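Local coordinates for protein alpha,alpha-trehalose-phosphate synthase (UDP-forming) (PDB 5UOF) that belongs to glycosyltransferase family 20 and has the GT-B architecture, in which two Rossmann-like domains face each other, at residues 87-92 / 110-115; 189-194 / 227-232; 269-274 / 306-311; 387-392 / 429-434. All coordinates share one frame; numbering follows the deposited sequence. Where two conformers were deposited one is given.

Contact 1: residues 87-92 / 110-115; sequences RGFSNA and QEYAGY. With EDO (1,2-ethanediol), chain J.
Phe-89 lays its ring against both Tyr-112 and Tyr-115, one helical turn apart, which come from the same side of its plane. With CG anti to the backbone N (chi1 170°), Phe-89 reaches toward both tyrosines. Tyr-112 lies alongside, pointing the same way, and brings the CD1 edge over the centre of the Phe-89 ring, with CD1 of Tyr-112 3.6 Å from CZ of Phe-89. The planes stand at 56° and the centroids are 4.7 Å apart, an edge-to-face pair. Tyr-115 is oblique instead: CD2 of Phe-89 sits over its face near the rim, 3.3 Å from CD2 of Tyr-115.

The extended Glu-111 side chain makes van der Waals contact with Gly-88, the N-cap residue, OE2 of Glu-111 lying 3.7 Å from C of Gly-88. A water donates to OE1 of Glu-111 at 2.6 Å and only weakly to O of Arg-87. Another accepts from N of Phe-89 at 2.9 Å and lies within bonding distance of O of Glu-111.

The contact packs the N-terminal turn of helix 89-98 onto helix 109-127. Helix 179-186 lies beside Tyr-112, whose OH bonds Glu-181, while the OH of Tyr-115 is tied to the backbone O of Tyr-141.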
# COMPACT_ATOMS: atom_id res chain seq x y z
N ARG A 87 -18.84 13.52 -0.69
CA ARG A 87 -17.75 14.40 -0.25
C ARG A 87 -17.36 14.10 1.18
O ARG A 87 -17.17 14.99 2.01
CB ARG A 87 -18.13 15.87 -0.41
CG ARG A 87 -18.48 16.26 -1.83
CD ARG A 87 -18.70 17.76 -1.96
NE ARG A 87 -17.48 18.52 -1.72
CZ ARG A 87 -17.27 19.27 -0.65
NH1 ARG A 87 -18.20 19.39 0.29
NH2 ARG A 87 -16.12 19.92 -0.52
N GLY A 88 -17.28 12.80 1.49
CA GLY A 88 -16.95 12.39 2.83
C GLY A 88 -16.11 11.14 2.86
O GLY A 88 -15.11 11.04 2.15
N PHE A 89 -16.55 10.15 3.63
CA PHE A 89 -15.70 9.00 3.94
C PHE A 89 -15.37 8.16 2.71
O PHE A 89 -14.23 7.71 2.56
CB PHE A 89 -16.40 8.14 5.00
CG PHE A 89 -15.74 6.80 5.23
CD1 PHE A 89 -14.63 6.69 6.06
CD2 PHE A 89 -16.25 5.66 4.63
CE1 PHE A 89 -14.02 5.47 6.27
CE2 PHE A 89 -15.66 4.42 4.85
CZ PHE A 89 -14.53 4.32 5.66
N SER A 90 -16.34 7.95 1.81
CA SER A 90 -16.11 7.09 0.64
C SER A 90 -14.98 7.62 -0.21
O SER A 90 -14.11 6.87 -0.66
CB SER A 90 -17.38 7.00 -0.21
OG SER A 90 -18.45 6.40 0.47
N ASN A 91 -14.98 8.92 -0.48
CA ASN A 91 -13.96 9.46 -1.37
C ASN A 91 -12.74 9.99 -0.63
O ASN A 91 -11.65 10.03 -1.21
CB ASN A 91 -14.56 10.56 -2.25
CG ASN A 91 -15.44 9.99 -3.36
OD1 ASN A 91 -15.12 8.96 -3.96
ND2 ASN A 91 -16.56 10.65 -3.63
N ALA A 92 -12.88 10.36 0.64
CA ALA A 92 -11.73 10.83 1.41
C ALA A 92 -10.92 9.69 2.02
O ALA A 92 -9.74 9.89 2.31
CB ALA A 92 -12.17 11.78 2.53
N GLN A 110 -16.72 11.45 12.14
CA GLN A 110 -18.06 11.93 11.84
C GLN A 110 -18.43 11.67 10.39
O GLN A 110 -19.59 11.37 10.09
CB GLN A 110 -18.19 13.42 12.17
CG GLN A 110 -17.89 13.76 13.63
CD GLN A 110 -18.49 12.76 14.60
OE1 GLN A 110 -19.68 12.45 14.54
NE2 GLN A 110 -17.65 12.25 15.51
N GLU A 111 -17.45 11.76 9.48
CA GLU A 111 -17.72 11.41 8.08
C GLU A 111 -18.09 9.93 7.96
O GLU A 111 -19.00 9.58 7.20
CB GLU A 111 -16.51 11.73 7.20
CG GLU A 111 -16.28 13.22 7.02
CD GLU A 111 -15.14 13.52 6.07
OE1 GLU A 111 -15.03 14.69 5.63
OE2 GLU A 111 -14.38 12.60 5.75
N TYR A 112 -17.40 9.06 8.70
CA TYR A 112 -17.73 7.65 8.65
C TYR A 112 -19.14 7.39 9.18
O TYR A 112 -19.90 6.63 8.57
CB TYR A 112 -16.69 6.83 9.44
CG TYR A 112 -16.97 5.35 9.42
CD1 TYR A 112 -17.10 4.66 8.21
CD2 TYR A 112 -17.10 4.62 10.59
CE1 TYR A 112 -17.38 3.31 8.18
CE2 TYR A 112 -17.37 3.26 10.57
CZ TYR A 112 -17.51 2.61 9.36
OH TYR A 112 -17.77 1.27 9.34
N ALA A 113 -19.50 8.04 10.29
CA ALA A 113 -20.88 7.93 10.77
C ALA A 113 -21.86 8.40 9.71
O ALA A 113 -22.94 7.81 9.55
CB ALA A 113 -21.06 8.73 12.06
N GLY A 114 -21.51 9.46 8.98
CA GLY A 114 -22.40 9.96 7.94
C GLY A 114 -22.57 8.98 6.79
O GLY A 114 -23.66 8.87 6.22
N TYR A 115 -21.49 8.30 6.42
CA TYR A 115 -21.53 7.24 5.41
C TYR A 115 -22.49 6.13 5.80
O TYR A 115 -23.36 5.72 5.01
CB TYR A 115 -20.11 6.72 5.26
CG TYR A 115 -19.85 5.52 4.40
CD1 TYR A 115 -20.02 5.58 3.03
CD2 TYR A 115 -19.32 4.36 4.94
CE1 TYR A 115 -19.72 4.48 2.22
CE2 TYR A 115 -19.00 3.28 4.15
CZ TYR A 115 -19.21 3.34 2.79
OH TYR A 115 -18.89 2.27 1.99
C1 EDO J . -12.86 10.09 -6.47
O1 EDO J . -12.65 10.69 -5.19
C2 EDO J . -11.55 10.12 -7.24
O2 EDO J . -11.06 11.46 -7.28
O HOH W 1 -13.98 15.16 3.26
O HOH W 2 -19.19 10.85 4.74

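Contact 2: residues 189-194 / 227-232; sequences YDVTGF and VVKVAA
Two first torsions bring Phe-194 and Val-230 together: CG of Phe-194 is anti to its carbonyl carbon (chi1 -60°), and CG1 of Val-230 is anti to its backbone N. The valine methyl CG1 meets the edge of the phenyl ring, near its plane, 3.7 Å from CE2. On the opposite face of the sheet, Val-191 and Lys-229 lie side by side, CG1 of Val-191 4.1 Å from CG of Lys-229. The lysine chain then bends at chi2 (86°), its end leading away from strand 191-194.

The backbones run parallel, with the short axes crossing at -18°. Lys-229 bonds both neighbours of its partner Val-191, its N to O of Asp-190 and its O from N of Thr-192, both at 2.9 Å. Further on, N of Phe-194 donates to O of Ala-231 at 2.9 Å, whereas N of Ala-231 to O of Thr-192 is weak at 3.3 Å. Alternate residues of strand 227-232, Lys-229 and Ala-231, each bond the two residues flanking their partner, the signature of parallel pairing. CA-H...O contacts add to it, as from CA of Gly-193 to O of Ala-231. At the Val-227 end, three waters gather within bonding distance of O of Val-227, and the carboxylate of Asp-190 forms salt bridges with Arg-151 and Arg-226.

Within the N-terminal Rossmann-like sheet, strand 191-194 lies between 159-162 and 226-232. Helix 450-472 covers the face carrying Val-191 and Lys-229; helix 197-209 packs on the face of Phe-194 and Val-230, where Phe-203 meets the Phe-194 ring.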
# COMPACT_ATOMS: atom_id res chain seq x y z
N TYR A 189 -23.72 -9.58 2.25
CA TYR A 189 -24.13 -10.00 0.91
C TYR A 189 -24.06 -11.52 0.77
O TYR A 189 -23.19 -12.18 1.35
CB TYR A 189 -23.22 -9.36 -0.15
CG TYR A 189 -23.34 -7.85 -0.18
CD1 TYR A 189 -24.37 -7.25 -0.89
CD2 TYR A 189 -22.44 -7.04 0.52
CE1 TYR A 189 -24.51 -5.87 -0.92
CE2 TYR A 189 -22.58 -5.65 0.50
CZ TYR A 189 -23.63 -5.08 -0.21
OH TYR A 189 -23.79 -3.71 -0.23
N ASP A 190 -25.00 -12.08 -0.00
CA ASP A 190 -24.90 -13.48 -0.38
C ASP A 190 -23.85 -13.70 -1.45
O ASP A 190 -23.26 -14.79 -1.52
CB ASP A 190 -26.24 -14.00 -0.87
CG ASP A 190 -27.32 -13.81 0.15
OD1 ASP A 190 -27.26 -14.49 1.19
OD2 ASP A 190 -28.18 -12.93 -0.07
N VAL A 191 -23.61 -12.70 -2.29
CA VAL A 191 -22.58 -12.74 -3.32
C VAL A 191 -21.78 -11.45 -3.24
O VAL A 191 -22.35 -10.35 -3.26
CB VAL A 191 -23.18 -12.90 -4.73
CG1 VAL A 191 -22.06 -13.00 -5.78
CG2 VAL A 191 -24.11 -14.13 -4.80
N THR A 192 -20.46 -11.58 -3.13
CA THR A 192 -19.54 -10.44 -3.13
C THR A 192 -18.61 -10.60 -4.32
O THR A 192 -17.76 -11.50 -4.32
CB THR A 192 -18.78 -10.36 -1.80
OG1 THR A 192 -19.73 -10.27 -0.73
CG2 THR A 192 -17.90 -9.14 -1.77
N GLY A 193 -18.78 -9.75 -5.32
CA GLY A 193 -18.05 -9.87 -6.57
C GLY A 193 -17.00 -8.79 -6.71
O GLY A 193 -17.19 -7.66 -6.25
N PHE A 194 -15.90 -9.16 -7.36
CA PHE A 194 -14.74 -8.30 -7.56
C PHE A 194 -14.34 -8.30 -9.02
O PHE A 194 -14.74 -9.16 -9.81
CB PHE A 194 -13.56 -8.78 -6.70
CG PHE A 194 -13.84 -8.78 -5.23
CD1 PHE A 194 -13.62 -7.64 -4.48
CD2 PHE A 194 -14.35 -9.91 -4.61
CE1 PHE A 194 -13.90 -7.62 -3.12
CE2 PHE A 194 -14.63 -9.90 -3.26
CZ PHE A 194 -14.40 -8.76 -2.52
N VAL A 227 -23.00 -17.36 4.86
CA VAL A 227 -22.29 -18.05 3.80
C VAL A 227 -22.23 -17.11 2.61
O VAL A 227 -23.26 -16.65 2.12
CB VAL A 227 -22.96 -19.38 3.43
CG1 VAL A 227 -22.09 -20.17 2.47
CG2 VAL A 227 -23.23 -20.20 4.68
N VAL A 228 -21.02 -16.81 2.15
CA VAL A 228 -20.81 -15.78 1.14
C VAL A 228 -20.13 -16.42 -0.06
O VAL A 228 -19.11 -17.09 0.09
CB VAL A 228 -19.94 -14.63 1.69
CG1 VAL A 228 -19.89 -13.49 0.70
CG2 VAL A 228 -20.46 -14.16 3.05
N LYS A 229 -20.73 -16.24 -1.23
CA LYS A 229 -20.08 -16.59 -2.49
C LYS A 229 -19.17 -15.44 -2.91
O LYS A 229 -19.64 -14.32 -3.11
CB LYS A 229 -21.13 -16.87 -3.57
CG LYS A 229 -20.62 -16.80 -4.98
CD LYS A 229 -20.05 -18.12 -5.42
CE LYS A 229 -19.79 -18.13 -6.91
NZ LYS A 229 -19.16 -19.42 -7.30
N VAL A 230 -17.87 -15.72 -3.04
CA VAL A 230 -16.87 -14.71 -3.34
C VAL A 230 -16.24 -15.08 -4.69
O VAL A 230 -15.75 -16.20 -4.86
CB VAL A 230 -15.80 -14.62 -2.24
CG1 VAL A 230 -14.82 -13.50 -2.54
CG2 VAL A 230 -16.48 -14.37 -0.89
N ALA A 231 -16.28 -14.14 -5.63
CA ALA A 231 -15.86 -14.47 -6.99
C ALA A 231 -15.45 -13.21 -7.73
O ALA A 231 -15.79 -12.09 -7.33
CB ALA A 231 -16.96 -15.20 -7.77
N ALA A 232 -14.72 -13.41 -8.83
CA ALA A 232 -14.30 -12.35 -9.73
C ALA A 232 -15.18 -12.37 -10.97
O ALA A 232 -15.44 -13.44 -11.54
CB ALA A 232 -12.83 -12.50 -10.13
O HOH W 3 -24.33 -14.04 3.19
O HOH W 4 -26.07 -16.64 1.73
O HOH W 5 -24.18 -17.31 -0.72

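Contact 3: residues 269-274 / 306-311; sequences MSVDRL and IAPPTR
O of Ile-306 accepts from N of Asp-272, just past the facing strand, at 3.0 Å, and takes a CA-H...O contact from Val-271, with CA 3.3 Å away. The same residue gives its own N-H to O of Ser-270 at 2.8 Å, nearly straight at 170°. These bonds define a single parallel bridge, Val-271 with Ile-306, beyond which regular pairing stops. The last close backbone approach is a CA-H...O contact from CA of Ala-307 to O of Asp-272, 3.1 Å.

Past that point a water takes over. It accepts from N of Leu-274 at 2.9 Å, donates to O of Pro-308 at 2.6 Å and also bonds OG1 of Thr-310, so it links the two chains where they no longer pair directly. Side chains follow the same division. Val-271 and Ile-306 lie side by side, and the twice-bent Met-269 chain (chi2 -65°, chi3 -59°) brings CE onto CD1 of Ile-306. Further along, CD2 of Leu-274 rests on CB of Ala-307 at 3.5 Å. The side chains of Arg-273 and Thr-310 cross at about a right angle, NH1 of Arg-273 being held by Asp-275. Asp-272 turns away from the contact, its OD2 in a salt bridge with Arg-283 and its OD1 bonded by Gln-305.

The contact lies where strands 266-271 and 301-306 of the six-stranded parallel sheet reach their C-terminal ends. Strand 343-346 flanks 301-306 and strand 364-367 flanks 266-271, helix 352-361 packs against Met-269, Val-271 and Ile-306, and helix 314-335 touches Leu-274.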
# COMPACT_ATOMS: atom_id res chain seq x y z
N MET A 269 -2.69 7.92 -28.14
CA MET A 269 -3.93 8.36 -27.50
C MET A 269 -3.92 7.95 -26.04
O MET A 269 -3.48 6.85 -25.70
CB MET A 269 -5.17 7.76 -28.17
CG MET A 269 -5.59 8.42 -29.47
SD MET A 269 -6.15 10.13 -29.30
CE MET A 269 -7.50 9.93 -28.16
N SER A 270 -4.44 8.84 -25.20
CA SER A 270 -4.53 8.62 -23.76
C SER A 270 -5.78 9.36 -23.28
O SER A 270 -5.99 10.52 -23.65
CB SER A 270 -3.26 9.14 -23.06
OG SER A 270 -3.25 8.90 -21.67
N VAL A 271 -6.63 8.68 -22.50
CA VAL A 271 -7.91 9.26 -22.07
C VAL A 271 -8.10 8.88 -20.61
O VAL A 271 -8.18 7.69 -20.28
CB VAL A 271 -9.11 8.75 -22.90
CG1 VAL A 271 -10.38 9.41 -22.43
CG2 VAL A 271 -8.91 9.04 -24.40
N ASP A 272 -8.13 9.88 -19.73
CA ASP A 272 -8.21 9.64 -18.29
C ASP A 272 -8.96 10.76 -17.60
O ASP A 272 -8.72 11.93 -17.88
CB ASP A 272 -6.82 9.58 -17.63
CG ASP A 272 -5.90 8.54 -18.22
OD1 ASP A 272 -5.43 8.72 -19.37
OD2 ASP A 272 -5.60 7.55 -17.51
N ARG A 273 -9.84 10.40 -16.67
CA ARG A 273 -10.28 11.40 -15.71
C ARG A 273 -9.11 11.77 -14.80
O ARG A 273 -8.15 11.01 -14.63
CB ARG A 273 -11.47 10.89 -14.90
CG ARG A 273 -11.11 9.85 -13.86
CD ARG A 273 -12.35 9.34 -13.14
NE ARG A 273 -13.08 10.41 -12.46
CZ ARG A 273 -12.87 10.76 -11.19
NH1 ARG A 273 -11.95 10.13 -10.47
NH2 ARG A 273 -13.58 11.74 -10.64
N LEU A 274 -9.17 12.97 -14.23
CA LEU A 274 -8.08 13.45 -13.40
C LEU A 274 -8.29 12.95 -11.97
O LEU A 274 -9.13 13.48 -11.24
CB LEU A 274 -7.99 14.97 -13.43
CG LEU A 274 -7.76 15.62 -14.80
CD1 LEU A 274 -7.43 17.11 -14.61
CD2 LEU A 274 -6.64 14.92 -15.58
N ILE A 306 -6.62 13.29 -23.43
CA ILE A 306 -7.96 13.82 -23.19
C ILE A 306 -8.30 13.54 -21.74
O ILE A 306 -8.06 12.43 -21.24
CB ILE A 306 -8.98 13.18 -24.15
CG1 ILE A 306 -8.68 13.62 -25.58
CG2 ILE A 306 -10.42 13.56 -23.74
CD1 ILE A 306 -9.38 12.79 -26.64
N ALA A 307 -8.82 14.55 -21.06
CA ALA A 307 -9.22 14.44 -19.65
C ALA A 307 -10.61 15.03 -19.53
O ALA A 307 -10.76 16.26 -19.45
CB ALA A 307 -8.23 15.14 -18.72
N PRO A 308 -11.65 14.20 -19.57
CA PRO A 308 -13.00 14.70 -19.40
C PRO A 308 -13.12 15.41 -18.06
O PRO A 308 -12.77 14.83 -17.03
CB PRO A 308 -13.86 13.43 -19.44
CG PRO A 308 -12.99 12.39 -20.10
CD PRO A 308 -11.59 12.74 -19.74
N PRO A 309 -13.56 16.67 -18.05
CA PRO A 309 -13.60 17.41 -16.78
C PRO A 309 -14.51 16.74 -15.76
O PRO A 309 -15.58 16.23 -16.10
CB PRO A 309 -14.14 18.79 -17.20
CG PRO A 309 -13.78 18.90 -18.66
CD PRO A 309 -13.93 17.51 -19.20
N THR A 310 -14.06 16.73 -14.51
CA THR A 310 -14.84 16.26 -13.36
C THR A 310 -14.64 17.28 -12.24
O THR A 310 -13.99 16.99 -11.23
CB THR A 310 -14.42 14.85 -12.91
OG1 THR A 310 -13.02 14.84 -12.61
CG2 THR A 310 -14.73 13.81 -13.98
N ARG A 311 -15.20 18.48 -12.43
CA ARG A 311 -15.04 19.56 -11.46
C ARG A 311 -15.42 19.12 -10.04
O ARG A 311 -14.96 19.73 -9.07
CB ARG A 311 -15.87 20.77 -11.87
O HOH W 6 -11.37 14.71 -14.81
O HOH W 7 -11.51 14.40 -10.74

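Contact 4: residues 387-392 / 429-434; sequences PADPGV and MPLAER
Arg-434 spends all three guanidinium nitrogens on acceptors, two of them reaching across to Asp-389 and Pro-390. NH1 serves two: OD1 of Asp-389 at 2.7 Å, in a salt bridge, and the backbone O of Pro-390 at 2.8 Å. NH2 adds a weak second bond to the same OD1, at 3.1 Å. The carboxylate and guanidinium planes are 67° apart, so this is not a flat two-pronged pairing: one oxygen takes both nitrogens. O of Pro-390 lies in the guanidinium plane, although NH1 stands above the plane of that carbonyl. NE turns back on its own segment, giving its hydrogen to O of Met-429 at 3.0 Å, which fixes the rotation of the group.

Pro-430 is the N-cap residue of helix 431-447, and its O accepts from N of Arg-434. Through the bonds of Arg-434 to Asp-389 and Pro-390, the first turn of this helix holds the loop that leads from helix 376-384 into strand 392-396, an alpha-to-beta connection of the C-terminal Rossmann-like domain. A water donates to both O of Gly-391 and O of Arg-434, at 2.9 Å each, and N of Gly-391 is taken by OE1 of Gln-385, a residue of the sodium site.

Apolar groups fill in around the charges. CG2 of Val-392 presses on CG of Arg-434 at 3.5 Å and also meets SD of Met-429, while CD1 of Leu-431 touches CD of Pro-390 at 4.0 Å.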
# COMPACT_ATOMS: atom_id res chain seq x y z
N PRO A 387 -8.19 -4.40 -37.66
CA PRO A 387 -7.28 -5.56 -37.59
C PRO A 387 -6.29 -5.61 -38.74
O PRO A 387 -5.29 -6.34 -38.62
CB PRO A 387 -8.22 -6.77 -37.61
CG PRO A 387 -9.48 -6.27 -38.25
CD PRO A 387 -9.59 -4.82 -37.85
N ALA A 388 -6.53 -4.89 -39.84
CA ALA A 388 -5.57 -4.87 -40.94
C ALA A 388 -4.34 -4.03 -40.62
O ALA A 388 -3.30 -4.20 -41.27
CB ALA A 388 -6.23 -4.34 -42.21
N ASP A 389 -4.42 -3.14 -39.64
CA ASP A 389 -3.33 -2.26 -39.25
C ASP A 389 -3.58 -1.80 -37.81
O ASP A 389 -3.90 -0.63 -37.58
CB ASP A 389 -3.23 -1.07 -40.20
CG ASP A 389 -2.03 -0.16 -39.92
OD1 ASP A 389 -1.10 -0.59 -39.20
OD2 ASP A 389 -2.02 1.00 -40.41
N PRO A 390 -3.47 -2.69 -36.83
CA PRO A 390 -3.97 -2.35 -35.49
C PRO A 390 -2.93 -1.68 -34.61
O PRO A 390 -1.74 -1.96 -34.68
CB PRO A 390 -4.36 -3.73 -34.94
CG PRO A 390 -3.38 -4.67 -35.56
CD PRO A 390 -3.07 -4.10 -36.94
N GLY A 391 -3.41 -0.78 -33.76
CA GLY A 391 -2.54 -0.11 -32.81
C GLY A 391 -2.07 -1.03 -31.70
O GLY A 391 -2.57 -2.15 -31.52
N VAL A 392 -1.09 -0.54 -30.93
CA VAL A 392 -0.47 -1.28 -29.84
C VAL A 392 -0.91 -0.67 -28.52
O VAL A 392 -0.87 0.55 -28.36
CB VAL A 392 1.07 -1.24 -29.93
CG1 VAL A 392 1.69 -1.94 -28.72
CG2 VAL A 392 1.54 -1.86 -31.24
N MET A 429 6.62 -1.09 -33.88
CA MET A 429 6.36 -2.53 -33.89
C MET A 429 5.94 -3.00 -35.28
O MET A 429 5.04 -2.41 -35.89
CB MET A 429 5.28 -2.89 -32.86
CG MET A 429 5.18 -4.40 -32.66
SD MET A 429 3.97 -4.84 -31.42
CE MET A 429 4.80 -4.33 -29.90
N PRO A 430 6.57 -4.06 -35.82
CA PRO A 430 6.17 -4.57 -37.13
C PRO A 430 4.71 -5.02 -37.12
O PRO A 430 4.20 -5.50 -36.11
CB PRO A 430 7.10 -5.76 -37.35
CG PRO A 430 8.32 -5.44 -36.53
CD PRO A 430 7.78 -4.74 -35.30
N LEU A 431 4.09 -4.90 -38.29
CA LEU A 431 2.67 -5.25 -38.45
C LEU A 431 2.36 -6.65 -37.96
O LEU A 431 1.33 -6.87 -37.30
CB LEU A 431 2.30 -5.12 -39.93
CG LEU A 431 0.88 -5.56 -40.26
CD1 LEU A 431 -0.15 -4.64 -39.57
CD2 LEU A 431 0.66 -5.60 -41.78
N ALA A 432 3.21 -7.63 -38.30
CA ALA A 432 2.89 -9.01 -37.95
C ALA A 432 2.76 -9.18 -36.44
O ALA A 432 1.83 -9.84 -35.96
CB ALA A 432 3.95 -9.96 -38.52
N GLU A 433 3.68 -8.58 -35.67
CA GLU A 433 3.57 -8.65 -34.22
C GLU A 433 2.38 -7.83 -33.71
O GLU A 433 1.66 -8.26 -32.79
CB GLU A 433 4.88 -8.18 -33.57
CG GLU A 433 4.86 -8.35 -32.05
CD GLU A 433 6.11 -7.80 -31.35
OE1 GLU A 433 6.08 -7.69 -30.10
OE2 GLU A 433 7.10 -7.47 -32.03
N ARG A 434 2.13 -6.66 -34.30
CA ARG A 434 0.98 -5.87 -33.86
C ARG A 434 -0.30 -6.67 -34.04
O ARG A 434 -1.19 -6.65 -33.18
CB ARG A 434 0.89 -4.56 -34.64
CG ARG A 434 2.01 -3.59 -34.28
CD ARG A 434 1.78 -2.20 -34.86
NE ARG A 434 2.10 -2.11 -36.29
CZ ARG A 434 1.21 -1.91 -37.25
NH1 ARG A 434 -0.10 -1.80 -36.98
NH2 ARG A 434 1.63 -1.80 -38.51
O HOH W 8 -1.15 -4.63 -31.12

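How the contacts relate
Contacts 1 and 2 belong to the N-terminal half and contacts 3 and 4 to the C-terminal half; none touches another. Contacts 2 and 3 both join adjacent parallel strands by backbone bonds, but contact 2 keeps its pairing over four bridges, whereas contact 3 has one and hands over to water. Contacts 1 and 4 involve the opening turns of helices. Contact 1 is mostly buried and aromatic, with no direct hydrogen bond between its segments; contact 4, about 47 Å from it between centres and partly exposed, rests on a salt bridge. Contact 3 is also buried, contact 2 partly. Contacts 3 and 4 share one sheet, through strands 266-271 and 392-396, both beside strand 364-367.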